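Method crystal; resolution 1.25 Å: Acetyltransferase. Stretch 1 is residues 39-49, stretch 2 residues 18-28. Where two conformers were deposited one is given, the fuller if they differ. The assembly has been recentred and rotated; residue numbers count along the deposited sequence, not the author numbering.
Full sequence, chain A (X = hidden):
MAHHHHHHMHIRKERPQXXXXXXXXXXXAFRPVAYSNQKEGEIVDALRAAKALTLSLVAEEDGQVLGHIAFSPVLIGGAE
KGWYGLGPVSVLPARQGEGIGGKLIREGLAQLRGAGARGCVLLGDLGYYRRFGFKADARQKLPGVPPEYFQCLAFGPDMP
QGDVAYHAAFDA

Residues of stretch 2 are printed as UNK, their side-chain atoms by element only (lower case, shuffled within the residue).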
# COMPACT_ATOMS: atom_id res chain seq x y z
N LYS A 39 -1.06 -10.75 9.93
CA LYS A 39 -1.29 -11.37 8.63
C LYS A 39 -0.82 -10.51 7.47
O LYS A 39 -0.94 -10.91 6.32
CB LYS A 39 -2.78 -11.67 8.45
CG LYS A 39 -3.35 -12.65 9.46
CD LYS A 39 -2.73 -14.02 9.29
CE LYS A 39 -3.38 -15.05 10.20
NZ LYS A 39 -4.79 -15.33 9.80
N GLU A 40 -0.29 -9.32 7.76
CA GLU A 40 0.05 -8.39 6.69
C GLU A 40 1.11 -8.93 5.74
O GLU A 40 1.04 -8.73 4.53
CB GLU A 40 0.44 -7.03 7.26
CG GLU A 40 -0.71 -6.30 7.97
CD GLU A 40 -0.96 -6.78 9.39
OE1 GLU A 40 -0.16 -7.56 9.95
OE2 GLU A 40 -1.99 -6.36 9.96
N GLY A 41 2.10 -9.62 6.30
CA GLY A 41 3.11 -10.25 5.46
C GLY A 41 2.50 -11.34 4.59
O GLY A 41 2.79 -11.44 3.39
N GLU A 42 1.64 -12.15 5.20
CA GLU A 42 0.91 -13.20 4.48
C GLU A 42 0.09 -12.60 3.34
O GLU A 42 0.02 -13.17 2.26
CB GLU A 42 -0.08 -13.92 5.40
CG GLU A 42 0.54 -14.77 6.48
CD GLU A 42 -0.48 -15.61 7.22
OE1 GLU A 42 -1.54 -15.95 6.63
OE2 GLU A 42 -0.23 -15.94 8.40
N ILE A 43 -0.55 -11.47 3.62
CA ILE A 43 -1.42 -10.83 2.64
C ILE A 43 -0.63 -10.37 1.43
O ILE A 43 -1.02 -10.61 0.29
CB ILE A 43 -2.22 -9.68 3.27
CG1 ILE A 43 -3.26 -10.25 4.26
CG2 ILE A 43 -2.89 -8.82 2.19
CD1 ILE A 43 -3.87 -9.20 5.15
N VAL A 44 0.50 -9.70 1.66
CA VAL A 44 1.32 -9.27 0.55
C VAL A 44 1.72 -10.47 -0.31
O VAL A 44 1.63 -10.42 -1.54
CB VAL A 44 2.56 -8.47 1.03
CG1 VAL A 44 3.52 -8.23 -0.12
CG2 VAL A 44 2.14 -7.15 1.66
N ASP A 45 2.16 -11.55 0.33
CA ASP A 45 2.60 -12.72 -0.42
C ASP A 45 1.44 -13.38 -1.17
O ASP A 45 1.63 -13.86 -2.29
CB ASP A 45 3.31 -13.72 0.49
CG ASP A 45 4.71 -13.25 0.90
OD1 ASP A 45 5.11 -12.12 0.53
OD2 ASP A 45 5.39 -14.01 1.62
N ALA A 46 0.25 -13.37 -0.58
CA ALA A 46 -0.93 -13.94 -1.22
C ALA A 46 -1.38 -13.09 -2.42
O ALA A 46 -1.77 -13.64 -3.44
CB ALA A 46 -2.05 -14.12 -0.22
N LEU A 47 -1.33 -11.77 -2.28
CA LEU A 47 -1.59 -10.88 -3.42
C LEU A 47 -0.63 -11.18 -4.56
O LEU A 47 -1.04 -11.30 -5.71
CB LEU A 47 -1.48 -9.41 -3.01
CG LEU A 47 -2.57 -8.85 -2.10
CD1 LEU A 47 -2.14 -7.48 -1.64
CD2 LEU A 47 -3.91 -8.79 -2.81
N ARG A 48 0.66 -11.30 -4.25
CA ARG A 48 1.65 -11.58 -5.27
C ARG A 48 1.36 -12.92 -5.96
O ARG A 48 1.38 -13.03 -7.18
CB ARG A 48 3.05 -11.58 -4.66
CG ARG A 48 4.15 -11.56 -5.70
CD ARG A 48 5.53 -11.69 -5.07
NE ARG A 48 5.89 -10.51 -4.29
CZ ARG A 48 5.93 -10.48 -2.96
NH1 ARG A 48 5.65 -11.57 -2.25
NH2 ARG A 48 6.27 -9.36 -2.34
N ALA A 49 1.06 -13.94 -5.15
CA ALA A 49 0.76 -15.27 -5.67
C ALA A 49 -0.45 -15.25 -6.60
O ALA A 49 -0.52 -16.03 -7.55
CB ALA A 49 0.52 -16.24 -4.53
N UNK A 18 13.19 -9.57 -3.64
CA UNK A 18 12.90 -8.77 -2.45
C UNK A 18 11.88 -9.39 -1.50
O UNK A 18 11.64 -8.84 -0.42
o UNK A 18 14.44 -6.53 -3.41
c UNK A 18 12.29 -7.40 -2.83
c UNK A 18 13.22 -6.53 -3.64
o UNK A 18 12.70 -5.79 -4.50
N UNK A 19 11.24 -10.49 -1.90
CA UNK A 19 10.04 -10.96 -1.21
C UNK A 19 10.26 -11.23 0.28
O UNK A 19 9.44 -10.84 1.12
c UNK A 19 9.46 -12.19 -1.91
N UNK A 20 11.36 -11.89 0.62
CA UNK A 20 11.61 -12.24 2.01
C UNK A 20 11.82 -10.99 2.84
O UNK A 20 11.26 -10.86 3.91
c UNK A 20 12.81 -13.18 2.12
N UNK A 21 12.62 -10.07 2.33
CA UNK A 21 12.90 -8.86 3.08
C UNK A 21 11.67 -7.95 3.23
O UNK A 21 11.46 -7.34 4.28
c UNK A 21 14.52 -6.99 3.34
o UNK A 21 16.55 -7.10 2.10
o UNK A 21 16.31 -5.51 3.58
c UNK A 21 15.89 -6.50 2.97
c UNK A 21 14.04 -8.09 2.45
N UNK A 22 10.87 -7.85 2.18
CA UNK A 22 9.62 -7.10 2.26
C UNK A 22 8.77 -7.67 3.39
O UNK A 22 8.18 -6.93 4.19
c UNK A 22 9.03 -6.42 -1.52
c UNK A 22 9.55 -6.24 -0.11
c UNK A 22 8.86 -7.13 0.92
c UNK A 22 7.39 -6.74 1.11
N UNK A 23 8.68 -8.99 3.46
CA UNK A 23 7.85 -9.60 4.49
C UNK A 23 8.42 -9.38 5.88
O UNK A 23 7.69 -9.14 6.83
n UNK A 23 5.25 -13.66 5.62
c UNK A 23 6.72 -11.75 5.22
c UNK A 23 6.04 -12.95 4.63
n UNK A 23 4.15 -14.96 4.07
c UNK A 23 7.62 -11.08 4.20
n UNK A 23 3.74 -15.23 6.31
c UNK A 23 4.39 -14.62 5.33
N UNK A 24 9.74 -9.41 5.99
CA UNK A 24 10.40 -9.13 7.27
C UNK A 24 10.11 -7.71 7.76
O UNK A 24 9.80 -7.49 8.93
c UNK A 24 12.71 -9.06 8.38
n UNK A 24 14.97 -8.59 9.12
c UNK A 24 14.21 -9.04 8.13
o UNK A 24 14.68 -9.43 7.06
c UNK A 24 11.91 -9.34 7.13
N UNK A 25 10.19 -6.74 6.86
CA UNK A 25 9.89 -5.36 7.22
C UNK A 25 8.42 -5.20 7.62
O UNK A 25 8.10 -4.56 8.62
c UNK A 25 10.28 -4.41 6.07
c UNK A 25 11.80 -4.41 5.88
c UNK A 25 9.77 -3.01 6.35
N UNK A 26 7.54 -5.79 6.83
CA UNK A 26 6.11 -5.72 7.09
C UNK A 26 5.82 -6.31 8.47
O UNK A 26 5.11 -5.71 9.28
c UNK A 26 5.33 -6.51 6.02
c UNK A 26 3.85 -6.47 6.27
o UNK A 26 5.59 -5.93 4.73
N UNK A 27 6.37 -7.49 8.74
CA UNK A 27 6.08 -8.15 10.00
C UNK A 27 6.67 -7.40 11.18
O UNK A 27 6.05 -7.35 12.25
c UNK A 27 5.56 -10.37 8.99
o UNK A 27 6.94 -12.31 9.21
c UNK A 27 5.87 -11.84 8.81
o UNK A 27 5.00 -12.52 8.23
c UNK A 27 6.48 -9.62 9.94
N UNK A 28 7.83 -6.77 10.99
CA UNK A 28 8.42 -5.95 12.05
C UNK A 28 7.54 -4.74 12.34
O UNK A 28 7.31 -4.37 13.49
c UNK A 28 9.82 -5.51 11.68
O HOH W 1 6.83 -10.01 0.47
O HOH W 2 8.06 -13.56 1.54
O HOH W 3 2.25 -12.02 8.08

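Position 18 carries two carbons, the second bearing two oxygens, and touches nothing on stretch 1: this is Asp18, whose carboxylate oxygens are hydrogen-bonded elsewhere in the structure. Position 19 has a single carbon, CB, directed toward stretch 1 and lying over one face of the Arg48 guanidinium, 3.9 Å from Arg48 NH1. It is Ala19, small enough to let that flat group lie close. Position 20 also has one carbon, but pointing away; it is Ala20, exposed and without contact. Position 21 shows three carbons, the third with two oxygens, out of reach of stretch 1: Glu21, partly exposed, as suits a carboxylate, with OE2 hydrogen-bonded elsewhere in the structure.

Position 22 has four carbons, forked at the first, with one arm two carbons long; the carbon of its short arm lies 4.3 Å from Val44 CG1. This is Ile22, buried; its CG2 makes that apolar pairing, while its CD1 lies 4.1 Å from Arg48 NH2. Position 23 runs through three carbons and a nitrogen to a carbon bearing two more nitrogens, one of them 2.9 Å from Asp45 OD2. This guanidinium marks Arg23. Nearly extended, with chi1 to chi3 all t, it donates from NH1 to Asp45 OD2, a salt bridge. Asp45 OD2 sits at the edge of the group, near its plane, where N-H bonds point, while Gly41 C and Glu42 N lie over one face.

Position 24 has three carbons, the third with one oxygen and one nitrogen, and is out of reach: Gln24, exposed. Position 25, one carbon carrying two others, is Val25, buried, as suits an apolar side chain, but out of reach of stretch 1. Position 26 has a carbon bearing one oxygen and one carbon, the latter 3.6 Å from Glu40 CB: Thr26. Its CG2 makes that contact, and its OG1 donates to Ile22 O at 2.8 Å, satisfying the hydroxyl within its own helix. Position 27 has three carbons, the third with two oxygens, one 4.0 Å from Gly41 CA. It is Glu27, whose OE2 accepts from Arg23 NE at 2.9 Å in a second salt bridge and from water 3 at 2.8 Å; that water accepts from Glu42 N at 2.9 Å. Position 28, with one carbon, is Ala28, small and helix-favouring, partly exposed and without contact here.

The helix axes approach to 8.8 Å, and their N-to-C directions make an angle of 148°. Gly41 makes room: Gly41 CA is 4.9 Å from Arg23 CA, and an ideal CB there would clash with Arg23 CG and Glu27 OE2. Asp45 joins the charged network, its OD1 accepting from Arg48 NH1 at 2.9 Å and its OD2 from Arg23. Water 2 donates to Asp45 OD2 at 2.7 Å and, weakly, to Ala19 O at 3.1 Å.

Stretch 2 18-28: DAAEIRQVTEA
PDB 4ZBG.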